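Local coordinates for protein bifunctional dTDP-4-dehydrorhamnose 3,5-epimerase/dTDP-4-dehydrorhamnose reductase (Arabidopsis thaliana, PDB 4QQR) that makes dTDP-L-rhamnose by epimerising dTDP-4-dehydro-6-deoxy-glucose at C3' and C5' and then reducing the 4-keto sugar with NADPH, at residues Met150-Leu155 with Thr163-Met168; Glu231-Tyr236 with Pro242-Lys247. All coordinates share one frame; numbering follows the deposited sequence.

The two contacts follow one another along the chain and do not touch: their centres lie 32 Å apart and their nearest atoms about 7 Å. Contact 1 is buried, its centre about 9 Å from the centre of the chain, where helix 143-155 packs on strand 161-166 of the Rossmann sheet. Its Thr163 side chain is about 8 Å from that of Tyr111, which probably binds NADPH by analogy with relatives, and its Arg165 side chain is about 9 Å from a bound zinc ion. Contact 2 sits near the surface, its centre about 25 Å from that of the chain, and is remote from these sites. The first is built round a buried salt bridge, the second round rings and aliphatic carbons.

Contact 1 (Met150-Leu155 with Thr163-Met168); sequences MVEELL and TLRVRM
Arg165 NH2 has two acceptors: Glu152 OE2 at 2.9 Å and the backbone oxygen of Glu133. Beside it, Arg165 NE points at Glu152 OE1, again at 2.9 Å and nearly straight (166°), so the arginine grips the carboxylate side-on with two nitrogens, one to each oxygen. The match is not fully coplanar. OE1 is met on its syn side close to the carboxylate plane, whereas OE2 is approached from above that plane, the two flat groups being turned 35° apart. Glu152 reaches across because its CG stands anti to the backbone N (chi1 -179°) and the chain runs straight on. Arginine suits the site because its remaining donor, NH1, serves Asn220 OD1 and the carbonyl of Lys132. With a methionine in place of Arg165, the buried Glu152 carboxylate would probably be left without its counter-charge, and the carbonyls of Lys132 and Glu133 without these donors.

The pairing lies in a Rossmann fold: helix 143-155 is the crossover between the adjacent parallel strands 107-113 and 161-166, and the helix and strand segments run roughly antiparallel, their axes 10.3 Å apart. Where the backbones come nearest, the small, branched Thr163 packs against the helix. Its CG2 lies 3.7 Å from Glu152 OE1, while its OG1 shares a water with Glu152 O, 3.0 Å from each. The apolar Leu155 closes this end, CD1 resting 3.8 Å from Thr163 OG1, and its side chain continues onto Leu95 and Ala98 of helix 80-103.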
loop_
_atom_site.group_PDB
_atom_site.type_symbol
_atom_site.label_atom_id
_atom_site.label_comp_id
_atom_site.label_asym_id
_atom_site.label_seq_id
_atom_site.Cartn_x
_atom_site.Cartn_y
_atom_site.Cartn_z
ATOM N N MET A 150 4.264 -3.633 -1.527
ATOM C CA MET A 150 3.178 -2.683 -1.826
ATOM C C MET A 150 3.672 -1.294 -2.225
ATOM O O MET A 150 3.323 -0.788 -3.303
ATOM C CB MET A 150 2.219 -2.529 -0.638
ATOM C CG MET A 150 1.504 -3.809 -0.221
ATOM S SD MET A 150 0.230 -3.529 1.025
ATOM C CE MET A 150 -0.674 -5.080 0.955
ATOM N N VAL A 151 4.477 -0.681 -1.353
ATOM C CA VAL A 151 5.052 0.640 -1.637
ATOM C C VAL A 151 5.869 0.604 -2.908
ATOM O O VAL A 151 5.707 1.478 -3.766
ATOM C CB VAL A 151 5.926 1.191 -0.481
ATOM C CG1 VAL A 151 6.627 2.471 -0.908
ATOM C CG2 VAL A 151 5.070 1.440 0.745
ATOM N N GLU A 152 6.724 -0.407 -3.051
ATOM C CA GLU A 152 7.535 -0.496 -4.258
ATOM C C GLU A 152 6.670 -0.566 -5.509
ATOM O O GLU A 152 6.955 0.106 -6.493
ATOM C CB GLU A 152 8.497 -1.679 -4.241
ATOM C CG GLU A 152 9.334 -1.703 -5.510
ATOM C CD GLU A 152 10.285 -2.885 -5.603
ATOM O OE1 GLU A 152 11.481 -2.719 -5.238
ATOM O OE2 GLU A 152 9.844 -3.969 -6.077
ATOM N N GLU A 153 5.622 -1.375 -5.476
ATOM C CA GLU A 153 4.737 -1.473 -6.623
ATOM C C GLU A 153 4.072 -0.121 -6.916
ATOM O O GLU A 153 4.003 0.309 -8.065
ATOM C CB GLU A 153 3.680 -2.562 -6.408
ATOM C CG GLU A 153 2.644 -2.660 -7.535
ATOM C CD GLU A 153 3.017 -3.657 -8.629
ATOM O OE1 GLU A 153 4.143 -4.221 -8.590
ATOM O OE2 GLU A 153 2.168 -3.889 -9.530
ATOM N N LEU A 154 3.603 0.548 -5.868
ATOM C CA LEU A 154 3.006 1.875 -6.009
ATOM C C LEU A 154 3.977 2.909 -6.572
ATOM O O LEU A 154 3.614 3.702 -7.448
ATOM C CB LEU A 154 2.437 2.355 -4.674
ATOM C CG LEU A 154 1.263 1.508 -4.199
ATOM C CD1 LEU A 154 0.927 1.802 -2.751
ATOM C CD2 LEU A 154 0.068 1.730 -5.123
ATOM N N LEU A 155 5.214 2.895 -6.086
ATOM C CA LEU A 155 6.205 3.854 -6.557
ATOM C C LEU A 155 6.501 3.726 -8.056
ATOM O O LEU A 155 7.040 4.660 -8.661
ATOM C CB LEU A 155 7.477 3.761 -5.726
ATOM C CG LEU A 155 7.299 4.215 -4.275
ATOM C CD1 LEU A 155 8.587 4.047 -3.475
ATOM C CD2 LEU A 155 6.826 5.650 -4.220
ATOM N N THR A 163 13.761 3.791 -7.108
ATOM C CA THR A 163 13.793 2.790 -6.051
ATOM C C THR A 163 15.011 1.867 -6.140
ATOM O O THR A 163 15.283 1.255 -7.177
ATOM C CB THR A 163 12.517 1.966 -6.068
ATOM O OG1 THR A 163 11.441 2.812 -5.685
ATOM C CG2 THR A 163 12.596 0.795 -5.095
ATOM N N LEU A 164 15.735 1.796 -5.027
ATOM C CA LEU A 164 16.954 1.003 -4.908
ATOM C C LEU A 164 16.738 -0.174 -3.942
ATOM O O LEU A 164 16.406 0.027 -2.760
ATOM C CB LEU A 164 18.121 1.887 -4.436
ATOM C CG LEU A 164 18.927 2.702 -5.466
ATOM C CD1 LEU A 164 18.114 3.018 -6.672
ATOM C CD2 LEU A 164 19.460 3.999 -4.879
ATOM N N ARG A 165 16.913 -1.400 -4.445
ATOM C CA ARG A 165 16.770 -2.585 -3.605
ATOM C C ARG A 165 18.090 -2.920 -2.912
ATOM O O ARG A 165 18.973 -3.568 -3.496
ATOM C CB ARG A 165 16.271 -3.778 -4.417
ATOM C CG ARG A 165 14.946 -3.548 -5.145
ATOM C CD ARG A 165 14.416 -4.866 -5.693
ATOM N NE ARG A 165 13.118 -4.771 -6.355
ATOM C CZ ARG A 165 12.787 -5.443 -7.456
ATOM N NH1 ARG A 165 13.667 -6.248 -8.036
ATOM N NH2 ARG A 165 11.575 -5.302 -7.984
ATOM N N VAL A 166 18.219 -2.466 -1.667
ATOM C CA VAL A 166 19.387 -2.741 -0.830
ATOM C C VAL A 166 19.127 -4.023 -0.049
ATOM O O VAL A 166 18.024 -4.217 0.463
ATOM C CB VAL A 166 19.658 -1.558 0.142
ATOM C CG1 VAL A 166 20.565 -1.967 1.306
ATOM C CG2 VAL A 166 20.227 -0.370 -0.609
ATOM N N ARG A 167 20.123 -4.909 0.003
ATOM C CA ARG A 167 20.042 -6.145 0.797
ATOM C C ARG A 167 21.240 -6.222 1.737
ATOM O O ARG A 167 22.343 -5.809 1.368
ATOM C CB ARG A 167 20.049 -7.395 -0.090
ATOM C CG ARG A 167 18.832 -7.623 -0.977
ATOM C CD ARG A 167 18.087 -8.901 -0.608
ATOM N NE ARG A 167 18.963 -10.055 -0.571
ATOM C CZ ARG A 167 18.703 -11.173 0.099
ATOM N NH1 ARG A 167 17.589 -11.306 0.791
ATOM N NH2 ARG A 167 19.568 -12.161 0.076
ATOM N N MET A 168 20.997 -6.758 2.937
ATOM C CA MET A 168 22.012 -6.962 3.981
ATOM C C MET A 168 23.164 -5.962 3.964
ATOM O O MET A 168 24.309 -6.362 3.742
ATOM C CB MET A 168 22.596 -8.377 3.872
ATOM C CG MET A 168 21.619 -9.484 4.244
ATOM S SD MET A 168 21.807 -10.943 3.195
ATOM C CE MET A 168 21.279 -12.227 4.325
HETATM O O HOH W 1 9.474 1.316 -7.460
#

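Contact 2 (Glu231-Tyr236 with Pro242-Lys247)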
loop_
_atom_site.group_PDB
_atom_site.type_symbol
_atom_site.label_atom_id
_atom_site.label_comp_id
_atom_site.label_asym_id
_atom_site.label_seq_id
_atom_site.Cartn_x
_atom_site.Cartn_y
_atom_site.Cartn_z
ATOM N N GLU A 231 31.559 -17.854 3.787
ATOM C CA GLU A 231 32.605 -17.263 2.961
ATOM C C GLU A 231 33.014 -15.952 3.583
ATOM O O GLU A 231 34.177 -15.548 3.493
ATOM C CB GLU A 231 32.141 -17.070 1.515
ATOM C CG GLU A 231 31.828 -18.387 0.820
ATOM C CD GLU A 231 31.207 -18.233 -0.564
ATOM O OE1 GLU A 231 31.819 -18.736 -1.536
ATOM O OE2 GLU A 231 30.098 -17.650 -0.681
ATOM N N ILE A 232 32.054 -15.319 4.256
ATOM C CA ILE A 232 32.276 -14.052 4.926
ATOM C C ILE A 232 33.066 -14.228 6.217
ATOM O O ILE A 232 34.088 -13.572 6.417
ATOM C CB ILE A 232 30.942 -13.353 5.216
ATOM C CG1 ILE A 232 30.344 -12.810 3.910
ATOM C CG2 ILE A 232 31.124 -12.233 6.248
ATOM C CD1 ILE A 232 28.946 -12.193 4.069
ATOM N N LEU A 233 32.588 -15.121 7.082
ATOM C CA LEU A 233 33.259 -15.406 8.354
ATOM C C LEU A 233 34.714 -15.824 8.150
ATOM O O LEU A 233 35.585 -15.456 8.941
ATOM C CB LEU A 233 32.491 -16.469 9.166
ATOM C CG LEU A 233 31.484 -16.058 10.265
ATOM C CD1 LEU A 233 31.061 -14.603 10.171
ATOM C CD2 LEU A 233 30.246 -16.951 10.290
ATOM N N GLU A 234 34.974 -16.587 7.085
ATOM C CA GLU A 234 36.339 -17.002 6.762
ATOM C C GLU A 234 37.190 -15.771 6.485
ATOM O O GLU A 234 38.319 -15.673 6.956
ATOM C CB GLU A 234 36.371 -17.937 5.548
ATOM C CG GLU A 234 35.787 -19.313 5.772
ATOM C CD GLU A 234 35.217 -19.896 4.500
ATOM O OE1 GLU A 234 34.550 -20.950 4.571
ATOM O OE2 GLU A 234 35.420 -19.293 3.418
ATOM N N MET A 235 36.640 -14.828 5.729
ATOM C CA MET A 235 37.323 -13.563 5.482
ATOM C C MET A 235 37.485 -12.731 6.748
ATOM O O MET A 235 38.478 -12.028 6.916
ATOM C CB MET A 235 36.591 -12.745 4.422
ATOM C CG MET A 235 36.507 -13.436 3.085
ATOM S SD MET A 235 35.762 -12.348 1.866
ATOM C CE MET A 235 35.679 -13.449 0.462
ATOM N N TYR A 236 36.510 -12.801 7.639
ATOM C CA TYR A 236 36.638 -12.133 8.924
ATOM C C TYR A 236 37.857 -12.679 9.652
ATOM O O TYR A 236 38.691 -11.924 10.163
ATOM C CB TYR A 236 35.384 -12.367 9.774
ATOM C CG TYR A 236 35.363 -11.528 11.026
ATOM C CD1 TYR A 236 35.058 -10.173 10.964
ATOM C CD2 TYR A 236 35.664 -12.082 12.268
ATOM C CE1 TYR A 236 35.038 -9.396 12.094
ATOM C CE2 TYR A 236 35.654 -11.304 13.416
ATOM C CZ TYR A 236 35.334 -9.962 13.320
ATOM O OH TYR A 236 35.323 -9.168 14.447
ATOM N N PRO A 242 42.261 -14.061 13.452
ATOM C CA PRO A 242 42.643 -15.438 13.096
ATOM C C PRO A 242 42.178 -16.458 14.133
ATOM O O PRO A 242 42.025 -17.650 13.820
ATOM C CB PRO A 242 44.171 -15.371 13.034
ATOM C CG PRO A 242 44.469 -13.935 12.717
ATOM C CD PRO A 242 43.431 -13.162 13.487
ATOM N N SER A 243 41.923 -15.970 15.344
ATOM C CA SER A 243 41.486 -16.801 16.454
ATOM C C SER A 243 39.974 -16.972 16.486
ATOM O O SER A 243 39.440 -17.515 17.452
ATOM C CB SER A 243 41.964 -16.187 17.762
ATOM O OG SER A 243 43.248 -15.622 17.582
ATOM N N PHE A 244 39.297 -16.523 15.425
ATOM C CA PHE A 244 37.827 -16.529 15.362
ATOM C C PHE A 244 37.183 -17.887 15.047
ATOM O O PHE A 244 37.664 -18.643 14.191
ATOM C CB PHE A 244 37.324 -15.485 14.358
ATOM C CG PHE A 244 35.818 -15.414 14.259
ATOM C CD1 PHE A 244 35.157 -15.913 13.142
ATOM C CD2 PHE A 244 35.065 -14.846 15.289
ATOM C CE1 PHE A 244 33.774 -15.845 13.046
ATOM C CE2 PHE A 244 33.687 -14.773 15.206
ATOM C CZ PHE A 244 33.034 -15.276 14.081
ATOM N N THR A 245 36.062 -18.159 15.710
ATOM C CA THR A 245 35.399 -19.464 15.636
ATOM C C THR A 245 33.906 -19.322 15.379
ATOM O O THR A 245 33.318 -18.308 15.732
ATOM C CB THR A 245 35.570 -20.244 16.966
ATOM O OG1 THR A 245 34.844 -21.479 16.905
ATOM C CG2 THR A 245 35.051 -19.417 18.154
ATOM N N TRP A 246 33.297 -20.345 14.782
ATOM C CA TRP A 246 31.854 -20.362 14.565
ATOM C C TRP A 246 31.352 -21.765 14.218
ATOM O O TRP A 246 32.078 -22.556 13.617
ATOM C CB TRP A 246 31.435 -19.337 13.486
ATOM C CG TRP A 246 31.736 -19.734 12.059
ATOM C CD1 TRP A 246 30.898 -20.381 11.197
ATOM C CD2 TRP A 246 32.951 -19.502 11.334
ATOM N NE1 TRP A 246 31.519 -20.573 9.989
ATOM C CE2 TRP A 246 32.777 -20.038 10.044
ATOM C CE3 TRP A 246 34.168 -18.896 11.650
ATOM C CZ2 TRP A 246 33.775 -19.989 9.073
ATOM C CZ3 TRP A 246 35.160 -18.846 10.684
ATOM C CH2 TRP A 246 34.960 -19.391 9.414
ATOM N N LYS A 247 30.114 -22.074 14.607
ATOM C CA LYS A 247 29.473 -23.332 14.209
ATOM C C LYS A 247 28.254 -23.064 13.332
ATOM O O LYS A 247 27.814 -21.926 13.211
ATOM C CB LYS A 247 29.084 -24.172 15.433
ATOM C CG LYS A 247 30.280 -24.712 16.237
ATOM C CD LYS A 247 29.872 -25.191 17.626
ATOM C CE LYS A 247 29.216 -24.067 18.423
ATOM N NZ LYS A 247 29.957 -22.773 18.300
#
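Leu233 lies over one face of the indole of Trp246, the two side chains running past each other in opposite directions. Its CB stands almost exactly above the centre of the six-membered ring (3.5 Å, 4° off the normal) in a CH-pi contact, while CD2 reaches the five-membered ring 3.6 Å from Trp246 CD1. Tryptophan suits the place by offering a face wide enough for both carbons. The same leucine meets Phe244 differently: its CG comes to the ring edge, 3.6 Å from Phe244 CE1. One turn along, Tyr236 and Phe244 form a T-shaped pair, centroids 5.1 Å apart and planes at 71°, the tyrosine edge bringing CD2 3.9 Å from Phe244 CG. With CG anti to the backbone N (chi1 -179°), the flat, apolar Phe244 ring can take Leu233 at its edge and Tyr236 over its face at once. At the margin CG of Glu234 comes 3.7 Å from Trp246 CH2.

Farther out, Trp246 NE1 is hydrogen-bonded to Asn230 OD1, which probably restrains the rotation of the indole against the leucine. Leu233 and Trp246 both touch Val190 of strand 189-190, and Leu233 and Tyr236 reach helix 180-186. The chain that leaves helix 229-239 is in this way folded back along it. Since the two segments meet through apolar and ring contacts rather than polar bonds, their fit depends on how closely the surfaces match, with Leu233 buried and the three rings still partly exposed.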